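Local coordinates for putative aliphatic sulfonates-binding protein (Escherichia coli, PDB 2X26) that probably serves as the periplasmic binding component of an ABC transport system that takes up aliphatic sulfonates, at residues P63-Q68 against A259-T264; I158-Y163 against L242-P247; Q222-L227 against P236-Y241; L267-E270 against K276-D279. All coordinates share one frame; numbering follows the deposited sequence. Where two conformers were deposited one is given.

Contact 1 of 4, residues P63-Q68 against A259-T264; sequences PPIFAQ and ALQQQT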
loop_
_atom_site.group_PDB
_atom_site.type_symbol
_atom_site.label_atom_id
_atom_site.label_comp_id
_atom_site.label_asym_id
_atom_site.label_seq_id
_atom_site.Cartn_x
_atom_site.Cartn_y
_atom_site.Cartn_z
ATOM N N PRO A 63 2.845 -7.328 -0.701
ATOM C CA PRO A 63 3.676 -7.777 0.429
ATOM C C PRO A 63 2.964 -8.637 1.474
ATOM O O PRO A 63 3.569 -9.586 1.959
ATOM C CB PRO A 63 4.265 -6.466 0.997
ATOM C CG PRO A 63 4.361 -5.534 -0.262
ATOM C CD PRO A 63 3.084 -5.897 -1.036
ATOM N N PRO A 64 1.700 -8.333 1.849
ATOM C CA PRO A 64 1.068 -9.145 2.873
ATOM C C PRO A 64 0.881 -10.589 2.475
ATOM O O PRO A 64 0.830 -11.459 3.358
ATOM C CB PRO A 64 -0.334 -8.566 3.002
ATOM C CG PRO A 64 -0.204 -7.151 2.510
ATOM C CD PRO A 64 0.890 -7.159 1.490
ATOM N N ILE A 65 0.718 -10.845 1.173
ATOM C CA ILE A 65 0.530 -12.238 0.729
ATOM C C ILE A 65 1.805 -13.026 1.049
ATOM O O ILE A 65 1.737 -14.153 1.592
ATOM C CB ILE A 65 0.234 -12.301 -0.802
ATOM C CG1 ILE A 65 -1.080 -11.604 -1.072
ATOM C CG2 ILE A 65 0.228 -13.787 -1.266
ATOM C CD1 ILE A 65 -1.403 -11.345 -2.616
ATOM N N PHE A 66 2.962 -12.460 0.730
ATOM C CA PHE A 66 4.242 -13.128 1.116
ATOM C C PHE A 66 4.364 -13.400 2.620
ATOM O O PHE A 66 4.724 -14.505 3.020
ATOM C CB PHE A 66 5.452 -12.308 0.667
ATOM C CG PHE A 66 5.713 -12.374 -0.780
ATOM C CD1 PHE A 66 6.677 -13.218 -1.285
ATOM C CD2 PHE A 66 4.993 -11.573 -1.656
ATOM C CE1 PHE A 66 6.909 -13.279 -2.641
ATOM C CE2 PHE A 66 5.237 -11.630 -3.016
ATOM C CZ PHE A 66 6.184 -12.495 -3.506
ATOM N N ALA A 67 4.044 -12.414 3.442
ATOM C CA ALA A 67 4.174 -12.599 4.905
ATOM C C ALA A 67 3.168 -13.651 5.424
ATOM O O ALA A 67 3.493 -14.517 6.233
ATOM C CB ALA A 67 3.990 -11.201 5.641
ATOM N N GLN A 68 1.940 -13.603 4.917
ATOM C CA GLN A 68 0.923 -14.475 5.452
ATOM C C GLN A 68 1.183 -15.884 4.972
ATOM O O GLN A 68 0.937 -16.863 5.689
ATOM C CB GLN A 68 -0.497 -13.935 5.128
ATOM C CG GLN A 68 -0.671 -12.510 5.821
ATOM C CD GLN A 68 -1.846 -11.676 5.275
ATOM O OE1 GLN A 68 -2.368 -11.907 4.158
ATOM N NE2 GLN A 68 -2.255 -10.690 6.068
ATOM N N ALA A 259 -12.229 -11.265 -1.657
ATOM C CA ALA A 259 -12.228 -12.167 -2.791
ATOM C C ALA A 259 -11.192 -11.755 -3.815
ATOM O O ALA A 259 -10.544 -12.631 -4.421
ATOM C CB ALA A 259 -13.630 -12.243 -3.438
ATOM N N LEU A 260 -11.044 -10.442 -4.056
ATOM C CA LEU A 260 -9.989 -9.997 -5.027
ATOM C C LEU A 260 -8.613 -10.313 -4.488
ATOM O O LEU A 260 -7.723 -10.736 -5.238
ATOM C CB LEU A 260 -10.056 -8.503 -5.384
ATOM C CG LEU A 260 -11.356 -8.096 -6.060
ATOM C CD1 LEU A 260 -11.564 -6.580 -5.933
ATOM C CD2 LEU A 260 -11.323 -8.554 -7.537
ATOM N N GLN A 261 -8.427 -10.097 -3.183
ATOM C CA GLN A 261 -7.092 -10.369 -2.579
ATOM C C GLN A 261 -6.851 -11.879 -2.626
ATOM O O GLN A 261 -5.707 -12.321 -2.850
ATOM C CB GLN A 261 -6.990 -9.802 -1.156
ATOM C CG GLN A 261 -5.652 -9.989 -0.449
ATOM C CD GLN A 261 -4.540 -9.160 -1.004
ATOM O OE1 GLN A 261 -4.636 -8.553 -2.073
ATOM N NE2 GLN A 261 -3.488 -9.065 -0.233
ATOM N N GLN A 262 -7.919 -12.673 -2.453
ATOM C CA GLN A 262 -7.739 -14.148 -2.501
ATOM C C GLN A 262 -7.289 -14.572 -3.888
ATOM O O GLN A 262 -6.375 -15.425 -4.012
ATOM C CB GLN A 262 -9.015 -14.904 -2.097
ATOM C CG GLN A 262 -8.812 -16.448 -1.964
ATOM C CD GLN A 262 -7.796 -16.793 -0.901
ATOM O OE1 GLN A 262 -8.037 -16.552 0.287
ATOM N NE2 GLN A 262 -6.647 -17.360 -1.308
ATOM N N GLN A 263 -7.899 -13.972 -4.924
ATOM C CA GLN A 263 -7.532 -14.259 -6.315
ATOM C C GLN A 263 -6.022 -14.024 -6.522
ATOM O O GLN A 263 -5.309 -14.844 -7.130
ATOM C CB GLN A 263 -8.350 -13.381 -7.299
ATOM C CG GLN A 263 -9.752 -13.892 -7.719
ATOM C CD GLN A 263 -10.653 -12.765 -8.271
ATOM O OE1 GLN A 263 -10.203 -11.884 -9.008
ATOM N NE2 GLN A 263 -11.922 -12.791 -7.894
ATOM N N THR A 264 -5.526 -12.883 -6.037
ATOM C CA THR A 264 -4.104 -12.567 -6.212
ATOM C C THR A 264 -3.210 -13.557 -5.439
ATOM O O THR A 264 -2.140 -13.994 -5.919
ATOM C CB THR A 264 -3.798 -11.123 -5.764
ATOM O OG1 THR A 264 -4.645 -10.230 -6.524
ATOM C CG2 THR A 264 -2.308 -10.780 -6.028
#
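The one flat group that matters here is the carboxamide of Gln261, and Ile65 lies over one of its faces. Ile65 CG1 stands almost directly above Gln261 NE2 at 3.6 Å, and Ile65 CD1 follows across the same face, 4.1 Å from Gln261 CD. At the NH2 end, NE2 donates to the backbone O of Asp61 and is also hydrogen-bonded to Tyr76 OH, so the amide reaches a polar spot at the start of the facing helix while its face serves as an apolar surface. Glutamine suits this place because it offers both, and its length spans the gap between the two helices. With CG anti to the backbone N (chi1 -178°) and a bend at chi2, the chain leaves helix 255-270 and runs toward helix 62-69.

Ile65 is extended, its chi2 being 169°, which carries CD1 past the amide to Thr264. There Ile65 CD1 meets the methyl CG2 of Thr264 at 3.6 Å, the two side chains lying roughly perpendicular. Threonine supplies this methyl one turn after Gln261, so that Ile65 is received by both residues on the same side of helix 255-270.

All three residues are buried. On the same helix as Ile65, Pro64 and Gln68 touch Leu189 of strand 186-191, while Gln261 also touches Phe187 of that strand. The contact therefore packs a late helix of the chain beside helix 62-69 of the first lobe, whose five-stranded sheet, in the order 2-1-3-5-4, is that of a type II periplasmic binding protein.

Contact 2 of 4, residues I158-Y163 against L242-P247; sequences IWDPYY and LDHRPP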
loop_
_atom_site.group_PDB
_atom_site.type_symbol
_atom_site.label_atom_id
_atom_site.label_comp_id
_atom_site.label_asym_id
_atom_site.label_seq_id
_atom_site.Cartn_x
_atom_site.Cartn_y
_atom_site.Cartn_z
ATOM N N ILE A 158 5.870 -0.504 -14.247
ATOM C CA ILE A 158 6.310 0.260 -13.068
ATOM C C ILE A 158 5.183 1.061 -12.431
ATOM O O ILE A 158 4.138 1.304 -13.051
ATOM C CB ILE A 158 7.519 1.217 -13.481
ATOM C CG1 ILE A 158 8.248 1.806 -12.244
ATOM C CG2 ILE A 158 7.061 2.267 -14.469
ATOM C CD1 ILE A 158 8.886 0.753 -11.331
ATOM N N TRP A 159 5.378 1.429 -11.154
ATOM C CA TRP A 159 4.425 2.207 -10.386
ATOM C C TRP A 159 4.844 3.682 -10.248
ATOM O O TRP A 159 5.968 4.070 -10.593
ATOM C CB TRP A 159 4.239 1.583 -8.999
ATOM C CG TRP A 159 5.517 1.385 -8.231
ATOM C CD1 TRP A 159 6.076 2.229 -7.340
ATOM C CD2 TRP A 159 6.383 0.218 -8.288
ATOM N NE1 TRP A 159 7.251 1.684 -6.821
ATOM C CE2 TRP A 159 7.444 0.440 -7.381
ATOM C CE3 TRP A 159 6.321 -1.009 -8.982
ATOM C CZ2 TRP A 159 8.481 -0.511 -7.165
ATOM C CZ3 TRP A 159 7.346 -1.962 -8.747
ATOM C CH2 TRP A 159 8.407 -1.694 -7.881
ATOM N N ASP A 160 3.916 4.501 -9.783
ATOM C CA ASP A 160 4.212 5.909 -9.465
ATOM C C ASP A 160 4.996 5.962 -8.146
ATOM O O ASP A 160 4.688 5.217 -7.190
ATOM C CB ASP A 160 2.879 6.642 -9.308
ATOM C CG ASP A 160 2.641 7.708 -10.346
ATOM O OD1 ASP A 160 3.626 8.147 -11.002
ATOM O OD2 ASP A 160 1.444 8.182 -10.403
ATOM N N PRO A 161 5.925 6.909 -8.018
ATOM C CA PRO A 161 6.149 8.087 -8.894
ATOM C C PRO A 161 7.164 7.906 -10.037
ATOM O O PRO A 161 7.409 8.856 -10.788
ATOM C CB PRO A 161 6.722 9.115 -7.896
ATOM C CG PRO A 161 7.617 8.234 -7.000
ATOM C CD PRO A 161 6.591 7.103 -6.704
ATOM N N TYR A 162 7.733 6.715 -10.194
ATOM C CA TYR A 162 8.646 6.472 -11.306
ATOM C C TYR A 162 7.937 6.745 -12.628
ATOM O O TYR A 162 8.539 7.268 -13.562
ATOM C CB TYR A 162 9.098 5.008 -11.331
ATOM C CG TYR A 162 9.917 4.586 -10.117
ATOM C CD1 TYR A 162 9.370 3.753 -9.156
ATOM C CD2 TYR A 162 11.234 4.988 -9.961
ATOM C CE1 TYR A 162 10.096 3.351 -8.045
ATOM C CE2 TYR A 162 11.982 4.589 -8.830
ATOM C CZ TYR A 162 11.384 3.745 -7.896
ATOM O OH TYR A 162 12.103 3.297 -6.805
ATOM N N TYR A 163 6.684 6.309 -12.682
ATOM C CA TYR A 163 5.859 6.468 -13.858
ATOM C C TYR A 163 5.794 7.967 -14.183
ATOM O O TYR A 163 6.156 8.357 -15.305
ATOM C CB TYR A 163 4.472 5.858 -13.618
ATOM C CG TYR A 163 3.353 6.418 -14.467
ATOM C CD1 TYR A 163 3.586 6.791 -15.802
ATOM C CD2 TYR A 163 2.056 6.538 -13.962
ATOM C CE1 TYR A 163 2.565 7.313 -16.597
ATOM C CE2 TYR A 163 1.025 7.042 -14.763
ATOM C CZ TYR A 163 1.286 7.434 -16.063
ATOM O OH TYR A 163 0.235 7.935 -16.829
ATOM N N LEU A 242 -0.241 12.991 -7.808
ATOM C CA LEU A 242 -1.549 13.168 -7.136
ATOM C C LEU A 242 -2.704 13.055 -8.125
ATOM O O LEU A 242 -3.770 12.485 -7.793
ATOM C CB LEU A 242 -1.586 14.536 -6.419
ATOM C CG LEU A 242 -0.656 14.665 -5.203
ATOM C CD1 LEU A 242 -0.964 16.089 -4.668
ATOM C CD2 LEU A 242 -0.968 13.618 -4.100
ATOM N N ASP A 243 -2.499 13.538 -9.357
ATOM C CA ASP A 243 -3.529 13.455 -10.384
ATOM C C ASP A 243 -3.864 11.983 -10.810
ATOM O O ASP A 243 -4.901 11.750 -11.430
ATOM C CB ASP A 243 -3.110 14.268 -11.598
ATOM C CG ASP A 243 -3.226 15.751 -11.377
ATOM O OD1 ASP A 243 -3.935 16.139 -10.406
ATOM O OD2 ASP A 243 -2.640 16.529 -12.196
ATOM N N HIS A 244 -2.994 11.023 -10.519
ATOM C CA HIS A 244 -3.283 9.626 -10.878
ATOM C C HIS A 244 -3.993 8.879 -9.750
ATOM O O HIS A 244 -4.207 7.673 -9.869
ATOM C CB HIS A 244 -2.005 8.875 -11.260
ATOM C CG HIS A 244 -1.256 9.514 -12.382
ATOM N ND1 HIS A 244 0.122 9.544 -12.434
ATOM C CD2 HIS A 244 -1.695 10.163 -13.488
ATOM C CE1 HIS A 244 0.501 10.176 -13.532
ATOM N NE2 HIS A 244 -0.584 10.562 -14.192
ATOM N N ARG A 245 -4.333 9.575 -8.657
ATOM C CA ARG A 245 -4.967 8.912 -7.497
ATOM C C ARG A 245 -6.435 9.225 -7.422
ATOM O O ARG A 245 -6.855 10.373 -7.737
ATOM C CB ARG A 245 -4.364 9.441 -6.204
ATOM C CG ARG A 245 -2.871 9.099 -6.089
ATOM C CD ARG A 245 -2.355 9.837 -4.881
ATOM N NE ARG A 245 -2.574 9.061 -3.663
ATOM C CZ ARG A 245 -3.260 9.445 -2.585
ATOM N NH1 ARG A 245 -3.919 10.617 -2.532
ATOM N NH2 ARG A 245 -3.287 8.592 -1.541
ATOM N N PRO A 246 -7.239 8.225 -7.066
ATOM C CA PRO A 246 -8.648 8.519 -6.846
ATOM C C PRO A 246 -8.831 9.172 -5.465
ATOM O O PRO A 246 -7.901 9.168 -4.655
ATOM C CB PRO A 246 -9.278 7.102 -6.825
ATOM C CG PRO A 246 -8.256 6.276 -6.214
ATOM C CD PRO A 246 -6.921 6.811 -6.758
ATOM N N PRO A 247 -10.031 9.715 -5.173
ATOM C CA PRO A 247 -10.235 10.153 -3.786
ATOM C C PRO A 247 -10.038 8.964 -2.835
ATOM O O PRO A 247 -10.499 7.848 -3.134
ATOM C CB PRO A 247 -11.715 10.611 -3.789
ATOM C CG PRO A 247 -11.941 11.074 -5.236
ATOM C CD PRO A 247 -11.205 10.005 -6.031
#
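A histidine-carboxylate hydrogen bond ties the turn after strand 155-159, in the second of the protein's two sheets, to the loop that leaves helix 235-243. His244 ND1 donates to Asp160 OD2 over 2.8 Å, nearly straight, with an N-H...O angle of 164°. The oxygen is met on its syn side, and it lies practically in the imidazole plane. Carboxylate and ring are nearly coplanar as well. The bond settles which imidazole nitrogen faces the aspartate with a proton, namely ND1. The other carboxylate oxygen, OD1, is hydrogen-bonded to Ser164 OG; each oxygen of Asp160 has its own partner, which restrains the group's rotation. Aspartate fits because its short arm keeps the carboxylate close to the turn.

Tyr163 comes over one face of the imidazole. Its CE2 lies 3.4 Å from His244 CE1, but near the rim. The planes are inclined by only 17°, yet the offset, 4.7 Å between the centroids of the Tyr163 and His244 rings, sets little more than one rim over the other. Tyrosine brings a broad flat side for this, and it also packs on Val88 and Leu90 of strand 87-92. Its chi1 of 156°, with CG anti to the backbone N, swings the ring out beside Asp160.

The turn is shaped by the cis peptide before Pro161, after which helix 162-169 begins. The bond at its edge and the tyrosine over its face restrain the imidazole, in an arrangement that joins the second lobe of this two-lobed binding-protein fold to its C-terminal helices.

Contact 3 of 4, residues Q222-L227 against P236-Y241; sequences QSIALL and PVIASY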
loop_
_atom_site.group_PDB
_atom_site.type_symbol
_atom_site.label_atom_id
_atom_site.label_comp_id
_atom_site.label_asym_id
_atom_site.label_seq_id
_atom_site.Cartn_x
_atom_site.Cartn_y
_atom_site.Cartn_z
ATOM N N GLN A 222 -0.023 23.175 -0.677
ATOM C CA GLN A 222 0.774 22.878 0.515
ATOM C C GLN A 222 1.196 21.415 0.486
ATOM O O GLN A 222 2.355 21.089 0.814
ATOM C CB GLN A 222 -0.045 23.152 1.754
ATOM C CG GLN A 222 0.530 22.577 3.018
ATOM C CD GLN A 222 -0.404 22.754 4.206
ATOM O OE1 GLN A 222 -1.410 22.026 4.357
ATOM N NE2 GLN A 222 -0.089 23.730 5.046
ATOM N N SER A 223 0.275 20.545 0.074
ATOM C CA SER A 223 0.567 19.100 0.101
ATOM C C SER A 223 1.626 18.746 -0.993
ATOM O O SER A 223 2.523 17.906 -0.804
ATOM C CB SER A 223 -0.722 18.304 -0.097
ATOM O OG SER A 223 -1.661 18.517 0.946
ATOM N N ILE A 224 1.575 19.447 -2.124
ATOM C CA ILE A 224 2.564 19.191 -3.172
ATOM C C ILE A 224 3.955 19.600 -2.684
ATOM O O ILE A 224 4.944 18.859 -2.893
ATOM C CB ILE A 224 2.186 19.923 -4.505
ATOM C CG1 ILE A 224 1.062 19.140 -5.191
ATOM C CG2 ILE A 224 3.472 20.117 -5.382
ATOM C CD1 ILE A 224 0.434 19.942 -6.398
ATOM N N ALA A 225 4.036 20.733 -2.003
ATOM C CA ALA A 225 5.306 21.190 -1.475
ATOM C C ALA A 225 5.864 20.189 -0.445
ATOM O O ALA A 225 7.059 19.812 -0.485
ATOM C CB ALA A 225 5.132 22.573 -0.855
ATOM N N LEU A 226 4.982 19.704 0.435
ATOM C CA LEU A 226 5.368 18.712 1.444
ATOM C C LEU A 226 5.922 17.447 0.815
ATOM O O LEU A 226 7.025 17.012 1.152
ATOM C CB LEU A 226 4.189 18.390 2.345
ATOM C CG LEU A 226 4.486 17.195 3.227
ATOM C CD1 LEU A 226 5.470 17.605 4.324
ATOM C CD2 LEU A 226 3.180 16.661 3.772
ATOM N N LEU A 227 5.183 16.861 -0.127
ATOM C CA LEU A 227 5.547 15.568 -0.700
ATOM C C LEU A 227 6.739 15.725 -1.664
ATOM O O LEU A 227 7.555 14.807 -1.794
ATOM C CB LEU A 227 4.310 14.981 -1.413
ATOM C CG LEU A 227 3.139 14.556 -0.528
ATOM C CD1 LEU A 227 1.917 14.211 -1.408
ATOM C CD2 LEU A 227 3.529 13.333 0.373
ATOM N N PRO A 236 6.367 19.408 -10.213
ATOM C CA PRO A 236 5.480 18.860 -11.270
ATOM C C PRO A 236 5.339 17.341 -11.271
ATOM O O PRO A 236 4.300 16.816 -11.724
ATOM C CB PRO A 236 6.137 19.340 -12.575
ATOM C CG PRO A 236 6.890 20.623 -12.141
ATOM C CD PRO A 236 7.461 20.207 -10.803
ATOM N N VAL A 237 6.360 16.610 -10.839
ATOM C CA VAL A 237 6.242 15.141 -10.716
ATOM C C VAL A 237 5.194 14.753 -9.662
ATOM O O VAL A 237 4.346 13.864 -9.888
ATOM C CB VAL A 237 7.631 14.495 -10.436
ATOM C CG1 VAL A 237 7.494 12.986 -10.190
ATOM C CG2 VAL A 237 8.543 14.741 -11.653
ATOM N N ILE A 238 5.208 15.475 -8.531
ATOM C CA ILE A 238 4.229 15.278 -7.425
ATOM C C ILE A 238 2.822 15.640 -7.914
ATOM O O ILE A 238 1.847 14.948 -7.542
ATOM C CB ILE A 238 4.571 16.129 -6.204
ATOM C CG1 ILE A 238 5.966 15.754 -5.669
ATOM C CG2 ILE A 238 3.523 15.980 -5.082
ATOM C CD1 ILE A 238 6.124 14.271 -5.403
ATOM N N ALA A 239 2.708 16.719 -8.686
ATOM C CA ALA A 239 1.397 17.120 -9.222
ATOM C C ALA A 239 0.773 15.977 -10.055
ATOM O O ALA A 239 -0.397 15.636 -9.877
ATOM C CB ALA A 239 1.518 18.378 -10.073
ATOM N N SER A 240 1.566 15.428 -10.988
ATOM C CA SER A 240 1.179 14.282 -11.829
ATOM C C SER A 240 0.843 13.084 -10.947
ATOM O O SER A 240 -0.187 12.417 -11.145
ATOM C CB SER A 240 2.340 13.934 -12.754
ATOM O OG SER A 240 2.013 12.896 -13.676
ATOM N N TYR A 241 1.704 12.807 -9.969
ATOM C CA TYR A 241 1.470 11.724 -9.039
ATOM C C TYR A 241 0.102 11.812 -8.327
ATOM O O TYR A 241 -0.659 10.809 -8.279
ATOM C CB TYR A 241 2.582 11.740 -7.984
ATOM C CG TYR A 241 2.447 10.726 -6.908
ATOM C CD1 TYR A 241 2.957 9.456 -7.067
ATOM C CD2 TYR A 241 1.795 11.035 -5.720
ATOM C CE1 TYR A 241 2.807 8.486 -6.040
ATOM C CE2 TYR A 241 1.658 10.107 -4.702
ATOM C CZ TYR A 241 2.163 8.854 -4.861
ATOM O OH TYR A 241 2.045 7.976 -3.818
#
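Ile238 is wedged against Ile224 and Leu227 of the preceding helix, and its branches divide the work. CB points toward helix 220-231, and from it the methyl CG2 lies against both residues: Ile238 CG2 is 3.9 Å from Ile224 CA, equally far from Leu227 CB, and 4.0 Å from Ile224 CG1. The other branch sets off along the backbone of Leu227, with Ile238 CG1 4.1 Å from Leu227 C. At the tip, Ile238 CD1 comes to 3.9 Å from Leu227 O. A bend at chi2 of Ile238 (-53°) folds the methyl back there. A beta-branched residue suits this spot because it presents two arms, one between side chains and one over the main chain.

The Ile224 side chain runs antiparallel to that of Ile238, and its end goes on to the next residue: Ile224 CD1 lies 4.1 Å from Ala239 CB. The small alanine lets this methyl come close to the main chain.

The helix axes approach to 9.1 Å at an angle of 117°. The arrangement is that of two consecutive helices, joined by a short loop and packed at a steep angle through apolar side chains.

Contact 4 of 4, residues L267-E270 against K276-D279; sequences LFYE and KKVD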
loop_
_atom_site.group_PDB
_atom_site.type_symbol
_atom_site.label_atom_id
_atom_site.label_comp_id
_atom_site.label_asym_id
_atom_site.label_seq_id
_atom_site.Cartn_x
_atom_site.Cartn_y
_atom_site.Cartn_z
ATOM N N LEU A 267 -3.097 -16.612 -7.537
ATOM C CA LEU A 267 -2.208 -16.375 -8.678
ATOM C C LEU A 267 -0.728 -16.497 -8.282
ATOM O O LEU A 267 0.072 -17.158 -8.971
ATOM C CB LEU A 267 -2.447 -14.976 -9.265
ATOM C CG LEU A 267 -1.671 -14.616 -10.549
ATOM C CD1 LEU A 267 -2.032 -15.616 -11.671
ATOM C CD2 LEU A 267 -1.877 -13.138 -11.002
ATOM N N PHE A 268 -0.360 -15.858 -7.173
ATOM C CA PHE A 268 1.007 -15.932 -6.688
ATOM C C PHE A 268 1.425 -17.348 -6.279
ATOM O O PHE A 268 2.515 -17.791 -6.656
ATOM C CB PHE A 268 1.304 -14.879 -5.611
ATOM C CG PHE A 268 1.712 -13.545 -6.188
ATOM C CD1 PHE A 268 0.903 -12.897 -7.119
ATOM C CD2 PHE A 268 2.911 -12.921 -5.798
ATOM C CE1 PHE A 268 1.302 -11.647 -7.670
ATOM C CE2 PHE A 268 3.289 -11.713 -6.345
ATOM C CZ PHE A 268 2.486 -11.067 -7.266
ATOM N N TYR A 269 0.544 -18.086 -5.594
ATOM C CA TYR A 269 0.848 -19.482 -5.255
ATOM C C TYR A 269 0.980 -20.336 -6.527
ATOM O O TYR A 269 1.856 -21.227 -6.609
ATOM C CB TYR A 269 -0.253 -20.068 -4.376
ATOM C CG TYR A 269 -0.175 -21.577 -4.176
ATOM C CD1 TYR A 269 0.856 -22.144 -3.427
ATOM C CD2 TYR A 269 -1.165 -22.432 -4.696
ATOM C CE1 TYR A 269 0.924 -23.519 -3.210
ATOM C CE2 TYR A 269 -1.105 -23.813 -4.489
ATOM C CZ TYR A 269 -0.056 -24.344 -3.744
ATOM O OH TYR A 269 0.011 -25.702 -3.527
ATOM N N GLU A 270 0.071 -20.117 -7.483
ATOM C CA GLU A 270 0.051 -20.920 -8.735
ATOM C C GLU A 270 1.333 -20.736 -9.520
ATOM O O GLU A 270 1.787 -21.646 -10.213
ATOM C CB GLU A 270 -1.150 -20.582 -9.626
ATOM C CG GLU A 270 -2.456 -21.161 -9.106
ATOM C CD GLU A 270 -3.697 -20.443 -9.647
ATOM O OE1 GLU A 270 -3.558 -19.536 -10.515
ATOM O OE2 GLU A 270 -4.814 -20.787 -9.182
ATOM N N LYS A 276 2.781 -21.306 -0.238
ATOM C CA LYS A 276 1.518 -21.804 0.334
ATOM C C LYS A 276 0.325 -21.038 -0.192
ATOM O O LYS A 276 0.417 -19.856 -0.504
ATOM C CB LYS A 276 1.516 -21.713 1.882
ATOM C CG LYS A 276 2.332 -22.811 2.588
ATOM C CD LYS A 276 1.977 -22.978 4.098
ATOM C CE LYS A 276 3.114 -23.688 4.856
ATOM N NZ LYS A 276 3.245 -25.134 4.533
ATOM N N LYS A 277 -0.806 -21.724 -0.289
ATOM C CA LYS A 277 -2.078 -21.050 -0.499
ATOM C C LYS A 277 -2.385 -20.370 0.833
ATOM O O LYS A 277 -1.986 -20.863 1.889
ATOM C CB LYS A 277 -3.156 -22.065 -0.923
ATOM C CG LYS A 277 -4.163 -21.519 -1.930
ATOM C CD LYS A 277 -5.244 -22.534 -2.234
ATOM C CE LYS A 277 -6.374 -21.929 -3.095
ATOM N NZ LYS A 277 -7.178 -20.832 -2.430
ATOM N N VAL A 278 -2.987 -19.200 0.812
ATOM C CA VAL A 278 -3.314 -18.529 2.076
ATOM C C VAL A 278 -4.848 -18.459 2.180
ATOM O O VAL A 278 -5.529 -18.419 1.168
ATOM C CB VAL A 278 -2.694 -17.093 2.149
ATOM C CG1 VAL A 278 -2.970 -16.392 3.522
ATOM C CG2 VAL A 278 -1.212 -17.152 1.895
ATOM N N ASP A 279 -5.383 -18.437 3.389
ATOM C CA ASP A 279 -6.802 -18.186 3.569
ATOM C C ASP A 279 -6.956 -16.686 3.876
ATOM O O ASP A 279 -6.933 -16.295 5.047
ATOM C CB ASP A 279 -7.325 -19.015 4.754
ATOM C CG ASP A 279 -8.837 -18.878 4.953
ATOM O OD1 ASP A 279 -9.480 -18.086 4.220
ATOM O OD2 ASP A 279 -9.387 -19.576 5.836
#
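Tyr269 carries Lys277 N over one face of its ring, with the Lys276 carbonyl carbon close to CD1. Lys277 N sits 3.6 Å above the Tyr269 ring plane, displaced toward the rim, and Lys276 C is 3.5 Å from Tyr269 CD1. The side chains of Tyr269 and Lys277 are roughly perpendicular: the lysine chain runs past the ring, Lys277 CG coming to 4.2 Å from Tyr269 CD2. The ring reaches the returning chain because Tyr269 CG is anti to the backbone N (chi1 169°), which directs it off the flank of the helix.

Tyrosine suits a place exposed at the surface, since its ring can pack on the main chain while the hydroxyl keeps a polar end. Lysine suits the neighbouring place for a similar reason: the long aliphatic stem of Lys277 packs, and a bend at chi4 (-65°) turns NZ to a salt bridge with Asp266, one turn before Tyr269 on the same helix.

Val278 is buried and touches Ala69 of helix 62-69, so the exposed contact borders an inner one. The whole is a chain reversal after helix 255-270, in which the extended return segment is laid back against the last turn of its own helix.

How the contacts relate
Contacts 1 and 4 share helix 255-270, with centres about 8 Å apart, and they are directly coupled: Gln262 NE2 lies 2.9 Å from Val278 O, a probable hydrogen bond, and Gln68 CB packs on Val278 CG1. Contacts 2 and 3 form a second pair, about 11 Å between centres, through helix 235-243; Tyr241 rests against Asp160 and Pro161, while Leu242 packs on Ile224 and Leu227. Contacts 3 and 4 lie about 37 Å apart between centres, on opposite sides of the chain's centre. Helices 235-243 and 255-270, consecutive in the chain, carry the two pairs. Contact 3 is nested inside the loop closed by contact 2, and contact 2 inside that of contact 1.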